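Local coordinates for protein 2-c-methyl-d-erythritol 2,4-cyclodiphosphate synthase (Plasmodium falciparum, PDB 4C81) that probably cyclises a CDP-linked methylerythritol phosphate to 2-C-methyl-D-erythritol 2,4-cyclodiphosphate with release of CMP, a step of non-mevalonate isoprenoid synthesis, at residues Y114-V119 with A175-I180. The protein carries 1 engineered substitution. Numbering follows the deposited sequence.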
loop_
_atom_site.group_PDB
_atom_site.type_symbol
_atom_site.label_atom_id
_atom_site.label_comp_id
_atom_site.label_asym_id
_atom_site.label_seq_id
_atom_site.Cartn_x
_atom_site.Cartn_y
_atom_site.Cartn_z
ATOM N N TYR A 114 7.228 -22.081 -3.404
ATOM C CA TYR A 114 7.453 -20.709 -3.859
ATOM C C TYR A 114 8.860 -20.237 -3.480
ATOM O O TYR A 114 9.480 -20.771 -2.557
ATOM C CB TYR A 114 6.403 -19.759 -3.258
ATOM C CG TYR A 114 5.108 -19.695 -4.035
ATOM C CD1 TYR A 114 4.962 -18.824 -5.109
ATOM C CD2 TYR A 114 4.025 -20.495 -3.688
ATOM C CE1 TYR A 114 3.782 -18.761 -5.830
ATOM C CE2 TYR A 114 2.838 -20.444 -4.403
ATOM C CZ TYR A 114 2.720 -19.572 -5.473
ATOM O OH TYR A 114 1.544 -19.512 -6.179
ATOM N N ASP A 115 9.359 -19.259 -4.234
ATOM C CA ASP A 115 10.536 -18.476 -3.865
ATOM C C ASP A 115 10.063 -17.044 -3.696
ATOM O O ASP A 115 9.071 -16.652 -4.301
ATOM C CB ASP A 115 11.591 -18.503 -4.972
ATOM C CG ASP A 115 12.238 -19.861 -5.141
ATOM O OD1 ASP A 115 12.628 -20.469 -4.124
ATOM O OD2 ASP A 115 12.375 -20.307 -6.299
ATOM N N ILE A 116 10.770 -16.269 -2.884
ATOM C CA ILE A 116 10.549 -14.823 -2.833
ATOM C C ILE A 116 11.167 -14.203 -4.079
ATOM O O ILE A 116 12.286 -14.553 -4.460
ATOM C CB ILE A 116 11.170 -14.186 -1.569
ATOM C CG1 ILE A 116 10.423 -14.660 -0.320
ATOM C CG2 ILE A 116 11.123 -12.651 -1.649
ATOM C CD1 ILE A 116 11.050 -14.216 0.989
ATOM N N GLY A 117 10.428 -13.302 -4.723
ATOM C CA GLY A 117 10.972 -12.501 -5.810
ATOM C C GLY A 117 11.756 -11.368 -5.186
ATOM O O GLY A 117 12.964 -11.469 -4.982
ATOM N N ASN A 118 11.060 -10.282 -4.870
ATOM C CA ASN A 118 11.643 -9.207 -4.076
ATOM C C ASN A 118 10.647 -8.693 -3.048
ATOM O O ASN A 118 9.457 -8.999 -3.120
ATOM C CB ASN A 118 12.121 -8.060 -4.966
ATOM C CG ASN A 118 10.980 -7.229 -5.503
ATOM O OD1 ASN A 118 10.066 -7.753 -6.137
ATOM N ND2 ASN A 118 11.014 -5.930 -5.236
ATOM N N VAL A 119 11.162 -7.947 -2.074
ATOM C CA VAL A 119 10.339 -7.285 -1.067
ATOM C C VAL A 119 10.735 -5.803 -1.028
ATOM O O VAL A 119 11.921 -5.465 -1.129
ATOM C CB VAL A 119 10.486 -7.945 0.327
ATOM C CG1 VAL A 119 11.898 -7.781 0.873
ATOM C CG2 VAL A 119 9.459 -7.378 1.299
ATOM N N ALA A 175 4.868 -3.525 3.967
ATOM C CA ALA A 175 5.791 -4.437 3.305
ATOM C C ALA A 175 5.087 -5.025 2.090
ATOM O O ALA A 175 3.991 -5.547 2.214
ATOM C CB ALA A 175 6.218 -5.544 4.256
ATOM N N ASN A 176 5.726 -4.928 0.926
ATOM C CA ASN A 176 5.165 -5.406 -0.328
ATOM C C ASN A 176 6.076 -6.466 -0.910
ATOM O O ASN A 176 7.283 -6.256 -1.020
ATOM C CB ASN A 176 5.031 -4.257 -1.321
ATOM C CG ASN A 176 4.226 -3.111 -0.766
ATOM O OD1 ASN A 176 3.015 -3.044 -0.964
ATOM N ND2 ASN A 176 4.889 -2.216 -0.038
ATOM N N ILE A 177 5.495 -7.596 -1.292
ATOM C CA ILE A 177 6.285 -8.750 -1.714
ATOM C C ILE A 177 5.669 -9.457 -2.916
ATOM O O ILE A 177 4.453 -9.414 -3.121
ATOM C CB ILE A 177 6.440 -9.733 -0.533
ATOM C CG1 ILE A 177 7.616 -10.682 -0.764
ATOM C CG2 ILE A 177 5.136 -10.484 -0.255
ATOM C CD1 ILE A 177 8.012 -11.433 0.476
ATOM N N LEU A 178 6.527 -10.081 -3.723
ATOM C CA LEU A 178 6.093 -11.003 -4.763
ATOM C C LEU A 178 6.652 -12.374 -4.428
ATOM O O LEU A 178 7.824 -12.498 -4.062
ATOM C CB LEU A 178 6.616 -10.581 -6.132
ATOM C CG LEU A 178 5.973 -9.353 -6.763
ATOM C CD1 LEU A 178 6.722 -9.001 -8.040
ATOM C CD2 LEU A 178 4.486 -9.556 -7.047
ATOM N N LEU A 179 5.806 -13.391 -4.532
ATOM C CA LEU A 179 6.247 -14.773 -4.460
ATOM C C LEU A 179 6.163 -15.400 -5.848
ATOM O O LEU A 179 5.137 -15.305 -6.522
ATOM C CB LEU A 179 5.389 -15.565 -3.481
ATOM C CG LEU A 179 5.301 -15.002 -2.059
ATOM C CD1 LEU A 179 4.410 -15.877 -1.210
ATOM C CD2 LEU A 179 6.677 -14.849 -1.410
ATOM N N ILE A 180 7.254 -16.045 -6.258
ATOM C CA ILE A 180 7.378 -16.636 -7.588
ATOM C C ILE A 180 7.369 -18.160 -7.477
ATOM O O ILE A 180 8.133 -18.719 -6.691
ATOM C CB ILE A 180 8.707 -16.211 -8.258
ATOM C CG1 ILE A 180 8.921 -14.695 -8.154
ATOM C CG2 ILE A 180 8.736 -16.651 -9.715
ATOM C CD1 ILE A 180 7.800 -13.862 -8.756
#
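Asp115 and Ile180 bond to each other twice through their backbones, as an antiparallel hydrogen-bonded pair: Asp115 N gives a nearly straight bond to Ile180 O (2.8 Å), and Ile180 N returns one to Asp115 O (2.7 Å). Further along, Gly117 N donates to Leu178 O at 2.8 Å, but the reciprocal bond of Leu178 N, at 3.2 Å, goes to Asn118 O, one residue later. This offset is a beta bulge: Ile116 faces Leu179 and Val119 faces Ile177, both as non-hydrogen-bonded pairs, so that strand 114-124 spends one residue more than strand 170-181. Gly117 takes the irregular conformation (phi -80°, psi -86°), and Asn118 N is buried with no partner. The two strands are neighbours inside the mixed sheet of the YgbB (IspF) fold, and the enzyme assembles as a trimer. On the face carrying Ile116, Val119, Ile177 and Leu179, helices 64-77 and 97-111 pack against the sheet. There Ile177 CD1 meets Ile116 CG2 at 4.0 Å, the two side chains crossing at about a right angle; with CG1 anti to the backbone N (chi1 -161°), CG1 of Ile177 also lies 3.4 Å from Asn118 O. Leu179 brings its CD2 methyl against Ile116 CG1, while its CB touches CD1 of the Tyr114 ring (3.7 Å), these two side chains also crossing at about a right angle. The ring has Ile180 N at its edge, in plane, and its hydroxyl is hydrogen-bonded to Gly7 O. Toward the trimer interior, Asn118 and Leu178 run side by side, Asn118 OD1 near Leu178 CD1, the two pointing the same way. Asn118 ND2 bonds to Ile10 O of the second subunit, and Leu178 packs on Ile10 of that subunit and on Leu178 of the third. Ile180 CG1 rests 3.8 Å from Gly117 CA.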